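Local coordinates for Maltose/maltodextrin transport permease homologue (PDB 6FFL), which binds maltotriose through its MalE-like solute-binding domain, the part crystallised here, and as a whole MalF protein probably takes part in maltose and maltodextrin uptake, at residues A[212-216]-A[217-221]; A[299-302]-A[303-306]; A[17-20]-A[21-25]; A[364-368]-A[369-373]. All coordinates share one frame; numbering follows the deposited sequence.

Contact 1: A[212-216]-A[217-221]. With GLC (alpha-D-glucopyranose), chain B.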
loop_
_atom_site.group_PDB
_atom_site.type_symbol
_atom_site.label_atom_id
_atom_site.label_comp_id
_atom_site.label_asym_id
_atom_site.label_seq_id
_atom_site.Cartn_x
_atom_site.Cartn_y
_atom_site.Cartn_z
ATOM N N LYS A 212 4.844 5.501 -21.519
ATOM C CA LYS A 212 6.292 5.419 -21.321
ATOM C C LYS A 212 6.721 6.065 -20.010
ATOM O O LYS A 212 7.754 5.688 -19.441
ATOM C CB LYS A 212 7.022 6.080 -22.491
ATOM C CG LYS A 212 6.737 5.444 -23.837
ATOM C CD LYS A 212 7.542 4.170 -24.055
ATOM C CE LYS A 212 7.640 3.845 -25.542
ATOM N NZ LYS A 212 8.378 2.583 -25.819
ATOM N N GLU A 213 5.977 7.063 -19.541
ATOM C CA GLU A 213 6.226 7.713 -18.257
ATOM C C GLU A 213 4.914 7.729 -17.493
ATOM O O GLU A 213 3.914 8.257 -17.987
ATOM C CB GLU A 213 6.754 9.143 -18.429
ATOM C CG GLU A 213 7.765 9.326 -19.558
ATOM C CD GLU A 213 9.166 8.904 -19.163
ATOM O OE1 GLU A 213 9.390 8.640 -17.963
ATOM O OE2 GLU A 213 10.044 8.842 -20.051
ATOM N N CYS A 214 4.910 7.158 -16.290
ATOM C CA CYS A 214 3.643 7.018 -15.580
ATOM C C CYS A 214 3.951 6.876 -14.087
ATOM O O CYS A 214 4.102 5.761 -13.583
ATOM C CB CYS A 214 2.858 5.832 -16.106
ATOM S SG CYS A 214 1.145 5.780 -15.593
ATOM N N ASP A 215 4.043 8.014 -13.397
ATOM C CA ASP A 215 4.197 7.964 -11.952
ATOM C C ASP A 215 2.817 7.830 -11.306
ATOM O O ASP A 215 1.797 7.706 -11.994
ATOM C CB ASP A 215 4.993 9.174 -11.449
ATOM C CG ASP A 215 4.278 10.505 -11.647
ATOM O OD1 ASP A 215 3.086 10.540 -12.018
ATOM O OD2 ASP A 215 4.933 11.549 -11.426
ATOM N N TYR A 216 2.770 7.830 -9.972
ATOM C CA TYR A 216 1.497 7.578 -9.304
ATOM C C TYR A 216 0.458 8.625 -9.683
ATOM O O TYR A 216 -0.682 8.292 -10.038
ATOM C CB TYR A 216 1.667 7.534 -7.785
ATOM C CG TYR A 216 0.352 7.205 -7.095
ATOM C CD1 TYR A 216 0.005 5.884 -6.820
ATOM C CD2 TYR A 216 -0.547 8.210 -6.742
ATOM C CE1 TYR A 216 -1.208 5.575 -6.197
ATOM C CE2 TYR A 216 -1.758 7.912 -6.129
ATOM C CZ TYR A 216 -2.083 6.591 -5.867
ATOM O OH TYR A 216 -3.283 6.305 -5.253
ATOM N N GLU A 217 0.831 9.904 -9.621
ATOM C CA GLU A 217 -0.158 10.942 -9.869
ATOM C C GLU A 217 -0.606 10.956 -11.323
ATOM O O GLU A 217 -1.756 11.306 -11.609
ATOM C CB GLU A 217 0.390 12.316 -9.477
ATOM C CG GLU A 217 -0.669 13.416 -9.512
ATOM C CD GLU A 217 -2.016 12.978 -8.928
ATOM O OE1 GLU A 217 -2.039 12.379 -7.827
ATOM O OE2 GLU A 217 -3.058 13.237 -9.576
ATOM N N THR A 218 0.280 10.583 -12.246
ATOM C CA THR A 218 -0.107 10.532 -13.653
ATOM C C THR A 218 -1.159 9.450 -13.894
ATOM O O THR A 218 -2.169 9.694 -14.566
ATOM C CB THR A 218 1.129 10.304 -14.522
ATOM O OG1 THR A 218 1.978 11.460 -14.444
ATOM C CG2 THR A 218 0.729 10.055 -15.979
ATOM N N ALA A 219 -0.949 8.252 -13.336
ATOM C CA ALA A 219 -1.947 7.189 -13.476
ATOM C C ALA A 219 -3.249 7.581 -12.795
ATOM O O ALA A 219 -4.339 7.352 -13.334
ATOM C CB ALA A 219 -1.418 5.872 -12.900
ATOM N N ASN A 220 -3.145 8.194 -11.616
ATOM C CA ASN A 220 -4.310 8.654 -10.868
ATOM C C ASN A 220 -5.121 9.660 -11.676
ATOM O O ASN A 220 -6.339 9.518 -11.830
ATOM C CB ASN A 220 -3.830 9.273 -9.553
ATOM C CG ASN A 220 -4.944 9.478 -8.551
ATOM O OD1 ASN A 220 -5.708 8.570 -8.262
ATOM N ND2 ASN A 220 -5.022 10.682 -7.997
ATOM N N ALA A 221 -4.451 10.685 -12.208
ATOM C CA ALA A 221 -5.144 11.698 -13.000
ATOM C C ALA A 221 -5.759 11.101 -14.260
ATOM O O ALA A 221 -6.909 11.408 -14.602
ATOM C CB ALA A 221 -4.186 12.829 -13.370
HETATM C C1 GLC B . -1.369 7.369 -0.730
HETATM C C2 GLC B . -1.835 6.309 0.275
HETATM C C3 GLC B . -0.738 5.291 0.551
HETATM C C4 GLC B . -0.161 4.732 -0.751
HETATM C C5 GLC B . 0.259 5.877 -1.682
HETATM C C6 GLC B . 0.712 5.349 -3.043
HETATM O O1 GLC B . -0.362 8.184 -0.128
HETATM O O2 GLC B . -2.171 6.922 1.523
HETATM O O3 GLC B . -1.278 4.245 1.387
HETATM O O4 GLC B . 0.963 3.897 -0.407
HETATM O O5 GLC B . -0.841 6.761 -1.923
HETATM O O6 GLC B . 1.245 6.418 -3.838
HETATM O O HOH W 1 4.559 10.336 -15.075
HETATM O O HOH W 2 -5.199 7.932 -5.722
#
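Cys214 and Ala219 form the closely packed, buried side of this turn: SG rests 3.7 Å from CB of Ala219, and both side chains lie against Val158 of strand 157-158. Cys214 SG gets there because it is anti to the backbone N (chi1 -166°), which sets it against Ala219 in the first turn of helix 216-224. The solvent side is polar. There Asp215 holds the N-cap position, and its OD1 takes two donors from Thr218. The backbone N of Thr218, 2.8 Å away, meets OD1 nearly along the C-O axis, while Thr218 OG1, also 2.8 Å from OD1, comes from above the carboxylate plane. A water accepting from Asp215 N and donating to Thr218 OG1 joins the two residues a second time. Placing an aspartate at this N-cap puts a negative charge by the amide end of the helix, an arrangement expected to be electrostatically favourable. Tyr216, the first helical residue, belongs to the maltodextrin pocket of this periplasmic-binding-protein fold. One face of its ring carries O6 of a bound glucose, 3.3 Å above the plane and offset toward the rim. Tyr216 OH is hydrogen-bonded to Trp236 and Asn233, and a water 2.6 Å from OH bridges it to Asn220 OD1. Farther round the helix, Asn220 ND2 makes a weak bond, 3.4 Å long, to OE1 of the exposed Glu217.

Contact 2: A[299-302]-A[303-306]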
loop_
_atom_site.group_PDB
_atom_site.type_symbol
_atom_site.label_atom_id
_atom_site.label_comp_id
_atom_site.label_asym_id
_atom_site.label_seq_id
_atom_site.Cartn_x
_atom_site.Cartn_y
_atom_site.Cartn_z
ATOM N N VAL A 299 -14.483 5.462 14.817
ATOM C CA VAL A 299 -13.590 6.033 13.808
ATOM C C VAL A 299 -13.375 5.058 12.652
ATOM O O VAL A 299 -13.344 5.463 11.484
ATOM C CB VAL A 299 -12.248 6.451 14.442
ATOM C CG1 VAL A 299 -11.276 6.905 13.354
ATOM C CG2 VAL A 299 -12.467 7.565 15.450
ATOM N N GLN A 300 -13.204 3.767 12.949
ATOM C CA GLN A 300 -13.054 2.785 11.873
ATOM C C GLN A 300 -14.261 2.796 10.942
ATOM O O GLN A 300 -14.114 2.678 9.719
ATOM C CB GLN A 300 -12.863 1.388 12.456
ATOM C CG GLN A 300 -11.581 1.217 13.265
ATOM C CD GLN A 300 -11.166 -0.236 13.368
ATOM O OE1 GLN A 300 -11.647 -1.078 12.612
ATOM N NE2 GLN A 300 -10.257 -0.538 14.303
ATOM N N LEU A 301 -15.459 2.927 11.501
ATOM C CA LEU A 301 -16.655 2.938 10.669
ATOM C C LEU A 301 -16.843 4.260 9.937
ATOM O O LEU A 301 -17.530 4.293 8.912
ATOM C CB LEU A 301 -17.885 2.614 11.518
ATOM C CG LEU A 301 -17.965 1.165 12.018
ATOM C CD1 LEU A 301 -19.172 0.967 12.952
ATOM C CD2 LEU A 301 -17.995 0.182 10.849
ATOM N N LEU A 302 -16.272 5.350 10.447
ATOM C CA LEU A 302 -16.253 6.591 9.682
ATOM C C LEU A 302 -15.451 6.415 8.398
ATOM O O LEU A 302 -15.901 6.807 7.311
ATOM C CB LEU A 302 -15.672 7.722 10.529
ATOM C CG LEU A 302 -15.647 9.111 9.895
ATOM C CD1 LEU A 302 -17.056 9.598 9.586
ATOM C CD2 LEU A 302 -14.928 10.075 10.837
ATOM N N PHE A 303 -14.257 5.818 8.507
ATOM C CA PHE A 303 -13.469 5.495 7.317
ATOM C C PHE A 303 -14.214 4.505 6.435
ATOM O O PHE A 303 -14.275 4.667 5.211
ATOM C CB PHE A 303 -12.104 4.920 7.705
ATOM C CG PHE A 303 -11.100 5.958 8.109
ATOM C CD1 PHE A 303 -10.399 6.667 7.146
ATOM C CD2 PHE A 303 -10.848 6.218 9.448
ATOM C CE1 PHE A 303 -9.472 7.613 7.504
ATOM C CE2 PHE A 303 -9.926 7.171 9.813
ATOM C CZ PHE A 303 -9.236 7.879 8.832
ATOM N N ALA A 304 -14.780 3.460 7.042
ATOM C CA ALA A 304 -15.520 2.479 6.248
ATOM C C ALA A 304 -16.645 3.148 5.465
ATOM O O ALA A 304 -16.877 2.821 4.295
ATOM C CB ALA A 304 -16.063 1.369 7.155
ATOM N N GLU A 305 -17.320 4.122 6.076
ATOM C CA GLU A 305 -18.449 4.767 5.416
ATOM C C GLU A 305 -18.000 5.731 4.323
ATOM O O GLU A 305 -18.617 5.788 3.252
ATOM C CB GLU A 305 -19.300 5.496 6.453
ATOM C CG GLU A 305 -20.454 6.307 5.887
ATOM C CD GLU A 305 -21.242 6.998 6.987
ATOM O OE1 GLU A 305 -20.704 7.942 7.607
ATOM O OE2 GLU A 305 -22.389 6.580 7.250
ATOM N N LYS A 306 -16.935 6.489 4.564
ATOM C CA LYS A 306 -16.580 7.573 3.660
ATOM C C LYS A 306 -15.569 7.177 2.590
ATOM O O LYS A 306 -15.606 7.744 1.492
ATOM C CB LYS A 306 -16.073 8.770 4.467
ATOM C CG LYS A 306 -17.125 9.268 5.461
ATOM C CD LYS A 306 -17.097 10.771 5.633
ATOM C CE LYS A 306 -18.293 11.240 6.459
ATOM N NZ LYS A 306 -18.342 12.722 6.564
#
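Val299 and Phe303 lie side by side one turn apart on helix 297-307, with CG1 of the valine 3.8 Å from CE2 of the ring. The carbonyl O of Val299 approaches the ring edge near its plane, 3.3 Å from CD2 of Phe303, and also accepts a hydrogen bond from Phe303 N, 3.1 Å away. One turn of alpha-helix along, Leu302 and Lys306 pair differently: CD1 of Leu302 touches the aliphatic part of the lysine, 3.7 Å from its CE. Leu302 CG stands anti to the backbone N (chi1 -177°), which puts CD1 on the side of Lys306, whose chain turns back to meet it. Lys306 bends at chi2, and its NZ ends in a salt bridge with Glu21. Leu301 CD2 and Ala304 CB meet more distantly, at 4.3 Å, on another side of the helix. The polar end of Gln300 is held elsewhere: NE2 donates to Thr295 O and OE1 accepts from Asn313 N. Around this turn, helix 13-29 meets Leu302, Phe303 and Lys306 through Val18, whereas Leu301 and Ala304 rest on Pro311 of strand 310-311 and reach helix 320-323 through Val322 and Ile321.

Contact 3: A[17-20]-A[21-25]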
loop_
_atom_site.group_PDB
_atom_site.type_symbol
_atom_site.label_atom_id
_atom_site.label_comp_id
_atom_site.label_asym_id
_atom_site.label_seq_id
_atom_site.Cartn_x
_atom_site.Cartn_y
_atom_site.Cartn_z
ATOM N N GLN A 17 -8.916 13.615 4.809
ATOM C CA GLN A 17 -10.148 14.348 5.103
ATOM C C GLN A 17 -10.900 13.696 6.253
ATOM O O GLN A 17 -11.426 14.386 7.136
ATOM C CB GLN A 17 -11.056 14.424 3.872
ATOM C CG GLN A 17 -10.423 15.072 2.665
ATOM C CD GLN A 17 -9.867 16.447 2.973
ATOM O OE1 GLN A 17 -10.599 17.355 3.371
ATOM N NE2 GLN A 17 -8.556 16.602 2.804
ATOM N N VAL A 18 -10.966 12.365 6.259
ATOM C CA VAL A 18 -11.649 11.670 7.344
ATOM C C VAL A 18 -10.873 11.833 8.645
ATOM O O VAL A 18 -11.465 12.072 9.710
ATOM C CB VAL A 18 -11.861 10.190 6.978
ATOM C CG1 VAL A 18 -12.462 9.429 8.146
ATOM C CG2 VAL A 18 -12.742 10.073 5.725
ATOM N N LEU A 19 -9.544 11.725 8.580
ATOM C CA LEU A 19 -8.719 11.962 9.765
ATOM C C LEU A 19 -9.007 13.327 10.379
ATOM O O LEU A 19 -9.166 13.453 11.600
ATOM C CB LEU A 19 -7.233 11.840 9.409
ATOM C CG LEU A 19 -6.265 12.135 10.548
ATOM C CD1 LEU A 19 -6.436 11.121 11.659
ATOM C CD2 LEU A 19 -4.830 12.113 10.026
ATOM N N ALA A 20 -9.091 14.361 9.542
ATOM C CA ALA A 20 -9.368 15.699 10.052
ATOM C C ALA A 20 -10.701 15.750 10.791
ATOM O O ALA A 20 -10.807 16.380 11.850
ATOM C CB ALA A 20 -9.348 16.713 8.908
ATOM N N GLU A 21 -11.735 15.100 10.247
ATOM C CA GLU A 21 -13.021 15.068 10.938
ATOM C C GLU A 21 -12.901 14.344 12.275
ATOM O O GLU A 21 -13.438 14.803 13.292
ATOM C CB GLU A 21 -14.077 14.401 10.056
ATOM C CG GLU A 21 -15.424 14.187 10.736
ATOM C CD GLU A 21 -16.487 13.630 9.800
ATOM O OE1 GLU A 21 -16.235 13.532 8.579
ATOM O OE2 GLU A 21 -17.587 13.293 10.288
ATOM N N ALA A 22 -12.190 13.215 12.293
ATOM C CA ALA A 22 -12.003 12.475 13.536
ATOM C C ALA A 22 -11.206 13.287 14.550
ATOM O O ALA A 22 -11.531 13.294 15.740
ATOM C CB ALA A 22 -11.310 11.142 13.245
ATOM N N LEU A 23 -10.148 13.970 14.100
ATOM C CA LEU A 23 -9.336 14.756 15.024
ATOM C C LEU A 23 -10.130 15.925 15.591
ATOM O O LEU A 23 -9.963 16.291 16.757
ATOM C CB LEU A 23 -8.072 15.255 14.323
ATOM C CG LEU A 23 -7.012 14.215 13.954
ATOM C CD1 LEU A 23 -5.805 14.908 13.330
ATOM C CD2 LEU A 23 -6.600 13.414 15.195
ATOM N N GLU A 24 -11.008 16.514 14.779
ATOM C CA GLU A 24 -11.838 17.610 15.259
ATOM C C GLU A 24 -12.761 17.136 16.377
ATOM O O GLU A 24 -12.937 17.829 17.387
ATOM C CB GLU A 24 -12.614 18.192 14.076
ATOM C CG GLU A 24 -13.657 19.240 14.386
ATOM C CD GLU A 24 -14.441 19.626 13.137
ATOM O OE1 GLU A 24 -13.812 20.088 12.158
ATOM O OE2 GLU A 24 -15.678 19.454 13.128
ATOM N N LYS A 25 -13.329 15.935 16.234
ATOM C CA LYS A 25 -14.171 15.379 17.288
ATOM C C LYS A 25 -13.350 15.032 18.525
ATOM O O LYS A 25 -13.812 15.242 19.653
ATOM C CB LYS A 25 -14.905 14.137 16.773
ATOM C CG LYS A 25 -15.772 13.430 17.785
ATOM C CD LYS A 25 -17.171 13.235 17.243
ATOM C CE LYS A 25 -18.132 12.830 18.358
ATOM N NZ LYS A 25 -17.908 11.433 18.822
#
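Leu23 N donates to Leu19 O at 2.7 Å, the shortest of four successive i to i+4 backbone bonds that wind 17-20 into 21-25. Its neighbours are Ala22 N to Val18 O and Glu24 N to Ala20 O, both 2.9 Å, and Glu21 N to Gln17 O, 3.2 Å. The helix, 13-29, is the crossover of a beta-alpha-beta unit between the parallel strands 4-9 and 34-39, part of the periplasmic-binding-protein fold. Among the side chains, the strongest polar link leaves this turn: Glu21 reaches with its extended chain to a salt bridge between OE1 and Lys306 NZ of helix 297-307. Val18 faces helix 297-307 as well. The buried side is carried by Leu19 and Leu23, which cross at a slant one turn apart. Leu19 also meets Leu294, and Leu23 touches Leu290 of helix 281-294 and Val35 and Ala37 of strand 34-39, so the pair joins the helix to both its sheet and its helical neighbour. The carbonyl that accepts from Leu23 N is approached by that leucine's side chain too, with Leu19 O 3.3 Å from Leu23 CG. Their first torsions differ: Leu19 CG is anti to the backbone N (chi1 177°), which leads CD1 forward to the next turn, whereas Leu23 CG is anti to its carbonyl carbon (chi1 -69°). This brings CD1 of Leu19 to 3.9 Å from CG of Leu23.

Contact 4: A[364-368]-A[369-373]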
loop_
_atom_site.group_PDB
_atom_site.type_symbol
_atom_site.label_atom_id
_atom_site.label_comp_id
_atom_site.label_asym_id
_atom_site.label_seq_id
_atom_site.Cartn_x
_atom_site.Cartn_y
_atom_site.Cartn_z
ATOM N N GLY A 364 16.805 1.831 -19.538
ATOM C CA GLY A 364 17.458 1.245 -20.696
ATOM C C GLY A 364 18.943 1.004 -20.553
ATOM O O GLY A 364 19.630 0.868 -21.571
ATOM N N SER A 365 19.472 0.926 -19.335
ATOM C CA SER A 365 20.907 0.728 -19.192
ATOM C C SER A 365 21.278 -0.659 -18.690
ATOM O O SER A 365 22.457 -1.024 -18.750
ATOM C CB SER A 365 21.506 1.792 -18.258
ATOM O OG SER A 365 20.993 1.669 -16.950
ATOM N N LEU A 366 20.307 -1.438 -18.219
ATOM C CA LEU A 366 20.554 -2.730 -17.597
ATOM C C LEU A 366 19.562 -3.741 -18.160
ATOM O O LEU A 366 18.361 -3.465 -18.192
ATOM C CB LEU A 366 20.398 -2.604 -16.066
ATOM C CG LEU A 366 20.878 -3.688 -15.111
ATOM C CD1 LEU A 366 22.332 -4.007 -15.312
ATOM C CD2 LEU A 366 20.637 -3.225 -13.664
ATOM N N GLN A 367 20.049 -4.907 -18.590
ATOM C CA GLN A 367 19.147 -5.967 -19.030
ATOM C C GLN A 367 18.439 -6.616 -17.834
ATOM O O GLN A 367 18.977 -6.654 -16.728
ATOM C CB GLN A 367 19.908 -7.027 -19.820
ATOM C CG GLN A 367 20.403 -6.489 -21.161
ATOM C CD GLN A 367 20.870 -7.577 -22.100
ATOM O OE1 GLN A 367 20.214 -7.875 -23.099
ATOM N NE2 GLN A 367 22.009 -8.171 -21.791
ATOM N N PRO A 368 17.223 -7.139 -18.036
ATOM C CA PRO A 368 16.470 -7.719 -16.905
ATOM C C PRO A 368 17.209 -8.788 -16.107
ATOM O O PRO A 368 17.156 -8.766 -14.866
ATOM C CB PRO A 368 15.220 -8.286 -17.595
ATOM C CG PRO A 368 15.008 -7.383 -18.762
ATOM C CD PRO A 368 16.400 -7.018 -19.255
ATOM N N GLN A 369 17.892 -9.727 -16.767
ATOM C CA GLN A 369 18.591 -10.766 -16.011
ATOM C C GLN A 369 19.686 -10.171 -15.129
ATOM O O GLN A 369 19.803 -10.519 -13.945
ATOM C CB GLN A 369 19.177 -11.814 -16.954
ATOM C CG GLN A 369 19.828 -12.969 -16.200
ATOM C CD GLN A 369 20.241 -14.100 -17.118
ATOM O OE1 GLN A 369 19.410 -14.677 -17.818
ATOM N NE2 GLN A 369 21.526 -14.419 -17.123
ATOM N N ALA A 370 20.499 -9.270 -15.688
ATOM C CA ALA A 370 21.545 -8.620 -14.900
ATOM C C ALA A 370 20.947 -7.842 -13.732
ATOM O O ALA A 370 21.511 -7.818 -12.630
ATOM C CB ALA A 370 22.373 -7.696 -15.800
ATOM N N ALA A 371 19.794 -7.210 -13.950
ATOM C CA ALA A 371 19.168 -6.434 -12.881
ATOM C C ALA A 371 18.690 -7.323 -11.734
ATOM O O ALA A 371 18.802 -6.940 -10.562
ATOM C CB ALA A 371 18.004 -5.630 -13.439
ATOM N N ALA A 372 18.132 -8.498 -12.047
ATOM C CA ALA A 372 17.742 -9.423 -10.982
ATOM C C ALA A 372 18.958 -9.896 -10.199
ATOM O O ALA A 372 18.918 -9.990 -8.965
ATOM C CB ALA A 372 16.987 -10.617 -11.572
ATOM N N GLU A 373 20.053 -10.201 -10.900
ATOM C CA GLU A 373 21.274 -10.610 -10.215
ATOM C C GLU A 373 21.765 -9.512 -9.284
ATOM O O GLU A 373 22.117 -9.774 -8.128
ATOM C CB GLU A 373 22.365 -10.971 -11.235
ATOM C CG GLU A 373 22.065 -12.205 -12.092
ATOM C CD GLU A 373 22.871 -12.267 -13.394
ATOM O OE1 GLU A 373 22.698 -13.255 -14.143
ATOM O OE2 GLU A 373 23.669 -11.341 -13.674
#
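Backbone bonds across the junction begin helix 368-384: Ala371 N donates to Gln367 O at 2.9 Å, and Ala372 N to Pro368 O at 3.0 Å. The segment 364-368 is thus the connection between two helices. It opens with a Schellman motif, in which Gly364 leaves helix 346-362 at positive phi (89°), and it closes with Gln367 at the N-cap and Pro368 in the first turn. Proline suits that place, because its nitrogen has no hydrogen to give and the first turn of a helix asks for none. Its ring packs against Phe197, Gln198 and Leu201 of helix 191-205. Leu366 supplies the apolar contact to the new helix. With CG anti to the backbone N (chi1 -167°), its two methyl groups divide between neighbouring alanines. Leu366 also touches Gln357 and Lys360 of helix 346-362, while the small Ala371 meets Gln357, Val361 and Phe197, so the three helices come together closely at this bend. On the exposed side, Gln369 projects outward with an extended chain, and its NE2 gives a weak bond, 3.4 Å, to OE1 of Glu373. CD1 of Leu366 lies 3.7 Å from CB of Ala370 and its CD2 3.6 Å from CB of Ala371.

In the fold
From the N terminus the order is contact 3, contact 1, contact 2 and contact 4, all in series, with none nested or crossing. Each is local. Contact 3 lies within helix 13-29 and contact 2 within helix 297-307; far apart in sequence, these touch, their centres about 11 Å apart, sealed by the Glu21-Lys306 salt bridge and packing around Val18. Contacts 1 and 4 end connections: contact 1 closes the loop after helix 191-205 and starts helix 216-224, and contact 4 joins helix 346-362 to helix 368-384. Contacts 2 and 4 lie on opposite sides of the chain's centre, their centres about 44 Å apart.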